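Local coordinates for ABC transporter substrate-binding protein-branched chain amino acid transport (Streptococcus pneumoniae, PDB 4GNR) that binds isoleucine and, as the substrate-binding component of an ABC transporter, probably delivers branched-chain amino acids for uptake, at residues Ala143-Ala157 / Met192-Tyr205. Residues are numbered along the deposited sequence; the frame is centred on the assembly and turned at random.
With MG (magnesium ion), chain D; ILE (isoleucine), chain B.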
loop_
_atom_site.group_PDB
_atom_site.type_symbol
_atom_site.label_atom_id
_atom_site.label_comp_id
_atom_site.label_asym_id
_atom_site.label_seq_id
_atom_site.Cartn_x
_atom_site.Cartn_y
_atom_site.Cartn_z
ATOM N N ALA A 143 23.246 -10.220 6.138
ATOM C CA ALA A 143 22.779 -10.699 7.446
ATOM C C ALA A 143 22.577 -12.207 7.645
ATOM O O ALA A 143 21.662 -12.783 7.076
ATOM C CB ALA A 143 21.461 -9.950 7.786
ATOM N N LYS A 144 23.444 -12.822 8.452
ATOM C CA LYS A 144 23.363 -14.251 8.793
ATOM C C LYS A 144 22.497 -14.483 10.046
ATOM O O LYS A 144 22.117 -15.612 10.349
ATOM C CB LYS A 144 24.750 -14.845 8.995
ATOM C CG LYS A 144 25.639 -14.755 7.759
ATOM C CD LYS A 144 26.999 -15.414 7.972
ATOM C CE LYS A 144 26.879 -16.906 8.254
ATOM N NZ LYS A 144 26.257 -17.644 7.122
ATOM N N LYS A 145 22.184 -13.420 10.773
ATOM C CA LYS A 145 21.329 -13.536 11.962
ATOM C C LYS A 145 20.441 -12.296 11.969
ATOM O O LYS A 145 20.920 -11.197 11.733
ATOM C CB LYS A 145 22.113 -13.668 13.279
ATOM C CG LYS A 145 22.985 -14.910 13.406
ATOM C CD LYS A 145 23.737 -14.925 14.737
ATOM C CE LYS A 145 24.643 -16.135 14.876
ATOM N NZ LYS A 145 25.409 -16.133 16.155
ATOM N N VAL A 146 19.153 -12.480 12.238
ATOM C CA VAL A 146 18.179 -11.391 12.267
ATOM C C VAL A 146 17.206 -11.584 13.424
ATOM O O VAL A 146 17.053 -12.670 13.984
ATOM C CB VAL A 146 17.290 -11.310 10.991
ATOM C CG1 VAL A 146 18.148 -11.098 9.754
ATOM C CG2 VAL A 146 16.383 -12.529 10.882
ATOM N N VAL A 147 16.601 -10.458 13.785
ATOM C CA VAL A 147 15.501 -10.404 14.687
ATOM C C VAL A 147 14.240 -10.189 13.788
ATOM O O VAL A 147 14.260 -9.396 12.879
ATOM C CB VAL A 147 15.554 -9.233 15.682
ATOM C CG1 VAL A 147 14.255 -9.085 16.453
ATOM C CG2 VAL A 147 16.734 -9.390 16.632
ATOM N N LEU A 148 13.162 -10.910 14.066
ATOM C CA LEU A 148 11.861 -10.782 13.373
ATOM C C LEU A 148 10.902 -10.241 14.461
ATOM O O LEU A 148 10.761 -10.871 15.530
ATOM C CB LEU A 148 11.400 -12.106 12.780
ATOM C CG LEU A 148 10.094 -12.100 11.980
ATOM C CD1 LEU A 148 10.120 -11.076 10.825
ATOM C CD2 LEU A 148 9.794 -13.509 11.461
ATOM N N TYR A 149 10.242 -9.109 14.180
ATOM C CA TYR A 149 9.374 -8.408 15.177
ATOM C C TYR A 149 8.113 -8.030 14.428
ATOM O O TYR A 149 8.127 -7.127 13.613
ATOM C CB TYR A 149 10.184 -7.248 15.743
ATOM C CG TYR A 149 9.601 -6.519 16.940
ATOM C CD1 TYR A 149 8.918 -7.183 17.931
ATOM C CD2 TYR A 149 9.923 -5.201 17.167
ATOM C CE1 TYR A 149 8.474 -6.499 19.090
ATOM C CE2 TYR A 149 9.499 -4.524 18.310
ATOM C CZ TYR A 149 8.779 -5.177 19.266
ATOM O OH TYR A 149 8.370 -4.527 20.408
ATOM N N THR A 150 7.017 -8.696 14.759
ATOM C CA THR A 150 5.805 -8.608 13.955
ATOM C C THR A 150 4.529 -8.216 14.673
ATOM O O THR A 150 4.329 -8.561 15.846
ATOM C CB THR A 150 5.568 -10.077 13.362
ATOM O OG1 THR A 150 6.747 -10.547 12.703
ATOM C CG2 THR A 150 4.399 -10.180 12.419
ATOM N N ASP A 151 3.660 -7.503 13.941
ATOM C CA ASP A 151 2.331 -7.092 14.451
ATOM C C ASP A 151 1.498 -8.366 14.454
ATOM O O ASP A 151 0.967 -8.785 13.427
ATOM C CB ASP A 151 1.701 -6.033 13.535
ATOM C CG ASP A 151 0.323 -5.560 13.997
ATOM O OD1 ASP A 151 -0.219 -6.111 14.998
ATOM O OD2 ASP A 151 -0.199 -4.619 13.308
ATOM N N ASN A 152 1.289 -8.912 15.653
ATOM C CA ASN A 152 0.558 -10.172 15.824
ATOM C C ASN A 152 -0.954 -9.999 15.717
ATOM O O ASN A 152 -1.707 -10.969 15.795
ATOM C CB ASN A 152 0.886 -10.809 17.182
ATOM C CG ASN A 152 0.572 -12.297 17.217
ATOM O OD1 ASN A 152 1.017 -13.055 16.343
ATOM N ND2 ASN A 152 -0.117 -12.736 18.263
ATOM N N ALA A 153 -1.399 -8.760 15.552
ATOM C CA ALA A 153 -2.830 -8.464 15.445
ATOM C C ALA A 153 -3.169 -8.183 13.999
ATOM O O ALA A 153 -4.241 -7.680 13.667
ATOM C CB ALA A 153 -3.162 -7.251 16.290
ATOM N N SER A 154 -2.239 -8.559 13.137
ATOM C CA SER A 154 -2.372 -8.306 11.716
ATOM C C SER A 154 -2.122 -9.425 10.687
ATOM O O SER A 154 -1.036 -9.966 10.624
ATOM C CB SER A 154 -1.343 -7.197 11.428
ATOM O OG SER A 154 -1.211 -6.926 10.053
ATOM N N ASP A 155 -3.121 -9.748 9.868
ATOM C CA ASP A 155 -2.933 -10.798 8.796
ATOM C C ASP A 155 -1.867 -10.326 7.761
ATOM O O ASP A 155 -1.138 -11.137 7.155
ATOM C CB ASP A 155 -4.237 -11.276 8.106
ATOM C CG ASP A 155 -5.076 -12.188 8.976
ATOM O OD1 ASP A 155 -4.595 -12.622 10.042
ATOM O OD2 ASP A 155 -6.208 -12.501 8.556
ATOM N N TYR A 156 -1.802 -9.012 7.550
ATOM C CA TYR A 156 -0.816 -8.405 6.664
ATOM C C TYR A 156 0.593 -8.724 7.174
ATOM O O TYR A 156 1.439 -9.295 6.460
ATOM C CB TYR A 156 -1.056 -6.882 6.630
ATOM C CG TYR A 156 0.123 -6.070 6.130
ATOM C CD1 TYR A 156 0.454 -6.054 4.789
ATOM C CD2 TYR A 156 0.894 -5.308 6.998
ATOM C CE1 TYR A 156 1.514 -5.342 4.320
ATOM C CE2 TYR A 156 1.979 -4.589 6.545
ATOM C CZ TYR A 156 2.284 -4.603 5.202
ATOM O OH TYR A 156 3.366 -3.877 4.764
ATOM N N ALA A 157 0.821 -8.348 8.424
ATOM C CA ALA A 157 2.135 -8.531 9.023
ATOM C C ALA A 157 2.493 -10.013 9.114
ATOM O O ALA A 157 3.609 -10.439 8.817
ATOM C CB ALA A 157 2.209 -7.845 10.379
ATOM N N MET A 192 16.195 -7.748 22.784
ATOM C CA MET A 192 16.943 -7.832 21.512
ATOM C C MET A 192 18.352 -7.265 21.537
ATOM O O MET A 192 19.255 -7.840 20.968
ATOM C CB MET A 192 16.213 -7.052 20.407
ATOM C CG MET A 192 14.883 -7.594 20.099
ATOM S SD MET A 192 14.009 -6.460 19.050
ATOM C CE MET A 192 12.454 -7.320 19.167
ATOM N N LYS A 193 18.515 -6.144 22.220
ATOM C CA LYS A 193 19.770 -5.387 22.269
ATOM C C LYS A 193 21.045 -6.123 22.661
ATOM O O LYS A 193 22.142 -5.885 22.135
ATOM C CB LYS A 193 19.580 -4.183 23.188
ATOM C CG LYS A 193 20.764 -3.265 23.224
ATOM C CD LYS A 193 20.496 -2.108 24.148
ATOM C CE LYS A 193 21.678 -1.173 24.267
ATOM N NZ LYS A 193 21.377 -0.077 25.230
ATOM N N GLY A 194 20.869 -7.027 23.599
ATOM C CA GLY A 194 21.927 -7.841 24.162
ATOM C C GLY A 194 22.304 -9.042 23.341
ATOM O O GLY A 194 23.082 -9.882 23.804
ATOM N N LYS A 195 21.736 -9.147 22.151
ATOM C CA LYS A 195 22.032 -10.248 21.236
ATOM C C LYS A 195 22.676 -9.741 19.963
ATOM O O LYS A 195 22.363 -8.685 19.499
ATOM C CB LYS A 195 20.774 -10.976 20.806
ATOM C CG LYS A 195 19.991 -11.648 21.924
ATOM C CD LYS A 195 18.670 -12.230 21.424
ATOM C CE LYS A 195 17.906 -13.039 22.492
ATOM N NZ LYS A 195 18.619 -14.284 22.923
ATOM N N ASP A 196 23.644 -10.451 19.419
ATOM C CA ASP A 196 24.189 -9.957 18.190
ATOM C C ASP A 196 23.137 -10.294 17.141
ATOM O O ASP A 196 22.430 -11.306 17.212
ATOM C CB ASP A 196 25.469 -10.664 17.783
ATOM C CG ASP A 196 26.207 -9.946 16.646
ATOM O OD1 ASP A 196 25.929 -8.745 16.433
ATOM O OD2 ASP A 196 27.068 -10.577 15.989
ATOM N N PHE A 197 22.932 -9.369 16.235
ATOM C CA PHE A 197 22.003 -9.559 15.086
ATOM C C PHE A 197 22.527 -8.580 14.080
ATOM O O PHE A 197 23.230 -7.634 14.448
ATOM C CB PHE A 197 20.501 -9.379 15.366
ATOM C CG PHE A 197 20.194 -8.123 16.039
ATOM C CD1 PHE A 197 20.036 -6.954 15.332
ATOM C CD2 PHE A 197 20.113 -8.088 17.407
ATOM C CE1 PHE A 197 19.798 -5.779 15.988
ATOM C CE2 PHE A 197 19.885 -6.930 18.063
ATOM C CZ PHE A 197 19.726 -5.771 17.366
ATOM N N ASP A 198 22.171 -8.821 12.821
ATOM C CA ASP A 198 22.626 -7.988 11.722
ATOM C C ASP A 198 21.518 -7.079 11.187
ATOM O O ASP A 198 21.786 -6.132 10.474
ATOM C CB ASP A 198 23.132 -8.890 10.590
ATOM C CG ASP A 198 24.258 -9.802 11.025
ATOM O OD1 ASP A 198 25.149 -9.350 11.759
ATOM O OD2 ASP A 198 24.290 -10.972 10.585
ATOM N N ALA A 199 20.265 -7.396 11.495
ATOM C CA ALA A 199 19.118 -6.607 11.044
ATOM C C ALA A 199 17.894 -7.005 11.837
ATOM O O ALA A 199 17.854 -8.110 12.411
ATOM C CB ALA A 199 18.872 -6.822 9.530
ATOM N N ILE A 200 16.930 -6.085 11.864
ATOM C CA ILE A 200 15.641 -6.331 12.493
ATOM C C ILE A 200 14.569 -6.159 11.387
ATOM O O ILE A 200 14.517 -5.115 10.762
ATOM C CB ILE A 200 15.306 -5.352 13.632
ATOM C CG1 ILE A 200 16.433 -5.302 14.668
ATOM C CG2 ILE A 200 13.994 -5.756 14.278
ATOM C CD1 ILE A 200 16.139 -4.323 15.820
ATOM N N VAL A 201 13.798 -7.200 11.137
ATOM C CA VAL A 201 12.716 -7.192 10.137
ATOM C C VAL A 201 11.419 -6.930 10.904
ATOM O O VAL A 201 11.112 -7.675 11.830
ATOM C CB VAL A 201 12.677 -8.516 9.360
ATOM C CG1 VAL A 201 11.481 -8.556 8.442
ATOM C CG2 VAL A 201 13.964 -8.695 8.542
ATOM N N VAL A 202 10.683 -5.884 10.505
ATOM C CA VAL A 202 9.486 -5.436 11.215
ATOM C C VAL A 202 8.263 -5.330 10.302
ATOM O O VAL A 202 7.966 -4.273 9.757
ATOM C CB VAL A 202 9.722 -4.059 11.916
ATOM C CG1 VAL A 202 8.497 -3.641 12.753
ATOM C CG2 VAL A 202 10.987 -4.096 12.803
ATOM N N PRO A 203 7.525 -6.439 10.137
ATOM C CA PRO A 203 6.279 -6.405 9.383
ATOM C C PRO A 203 5.221 -5.689 10.261
ATOM O O PRO A 203 4.904 -6.116 11.363
ATOM C CB PRO A 203 5.946 -7.890 9.172
ATOM C CG PRO A 203 7.222 -8.608 9.388
ATOM C CD PRO A 203 7.898 -7.820 10.487
ATOM N N GLY A 204 4.652 -4.634 9.703
ATOM C CA GLY A 204 3.684 -3.820 10.408
ATOM C C GLY A 204 3.448 -2.496 9.710
ATOM O O GLY A 204 4.042 -2.190 8.667
ATOM N N TYR A 205 2.524 -1.750 10.306
ATOM C CA TYR A 205 2.078 -0.438 9.839
ATOM C C TYR A 205 2.860 0.711 10.502
ATOM O O TYR A 205 3.534 0.515 11.511
ATOM C CB TYR A 205 0.581 -0.281 9.994
ATOM C CG TYR A 205 -0.248 -1.275 9.191
ATOM C CD1 TYR A 205 -0.083 -1.421 7.826
ATOM C CD2 TYR A 205 -1.265 -1.991 9.784
ATOM C CE1 TYR A 205 -0.894 -2.273 7.094
ATOM C CE2 TYR A 205 -2.101 -2.831 9.032
ATOM C CZ TYR A 205 -1.911 -2.960 7.696
ATOM O OH TYR A 205 -2.754 -3.791 6.984
HETATM MG MG MG D . 28.340 -9.725 14.500
HETATM N N ILE B . -0.287 -3.394 1.813
HETATM C CA ILE B . -0.893 -3.018 3.121
HETATM C C ILE B . -2.205 -3.775 3.299
HETATM O O ILE B . -2.846 -3.608 4.357
HETATM C CB ILE B . -0.922 -1.479 3.369
HETATM C CG1 ILE B . -1.452 -0.739 2.163
HETATM C CG2 ILE B . 0.511 -0.814 3.765
HETATM C CD1 ILE B . -1.576 0.748 2.408
HETATM O OXT ILE B . -2.552 -4.557 2.390
HETATM O O HOH W 1 26.972 -13.697 15.859
HETATM O O HOH W 2 1.571 -2.471 12.892
HETATM O O HOH W 3 27.277 -7.981 14.287
HETATM O O HOH W 4 27.104 -10.456 13.085
HETATM O O HOH W 5 29.422 -8.629 16.148
HETATM O O HOH W 6 29.311 -11.668 14.304
HETATM O O HOH W 7 29.684 -9.143 13.126
#
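Strands 145-151 and 199-201 pair in parallel inside the mixed sheet of one lobe, Val147 facing Ile200 and Leu148 facing Val201, and their C-terminal ends lead to the isoleucine site. The ladder runs from Val147 N to Ala199 O, from Val201 N to Val147 O (2.8 Å) and from Tyr149 N to Val201 O, and the same pattern continues with the hydrogen bond from Asp151 N to Pro203 O. At the opposite end the carboxylate of Asp198 ties down the start of strand 145-151: OD2 accepts from Lys144 N at 2.9 Å through its anti lone pair and from Lys145 N at 3.2 Å from above the carboxylate plane, while Asp198 N returns a bond to Lys145 O.

On the Val147 face of the sheet, Met192 stretches out from the end of helix 186-193 and sets CE over the centre of the Tyr149 ring, 3.7 Å from the centroid, a CH-pi contact; SD lies farther above the same face, making the pair also a Met-aromatic one. Val147, with CG1 anti to the backbone N (chi1 170°), directs that methyl to Met192 and lays CG2 over a face of the Phe197 ring. On the other face Leu148 CD1 meets Val201 CG1 at 3.7 Å, and Phe164 of helix 155-167 packs against Val146 and Val201.

Past the strands, Tyr156 and Tyr205 lie nearly parallel (3°) but slid apart, with Tyr156 CD2 3.5 Å from Tyr205 CE1. Tyr205 OH donates to the ligand carboxylate oxygen O at 2.6 Å, whereas Tyr156 places CE1 near the ligand CA and has its own OH held by Asp229 and Gly230. A water joins Asp151 OD2 to Tyr205 N. Ligand-binding residues following the C-terminal ends of parallel strands are characteristic of the alpha/beta lobes of periplasmic binding proteins.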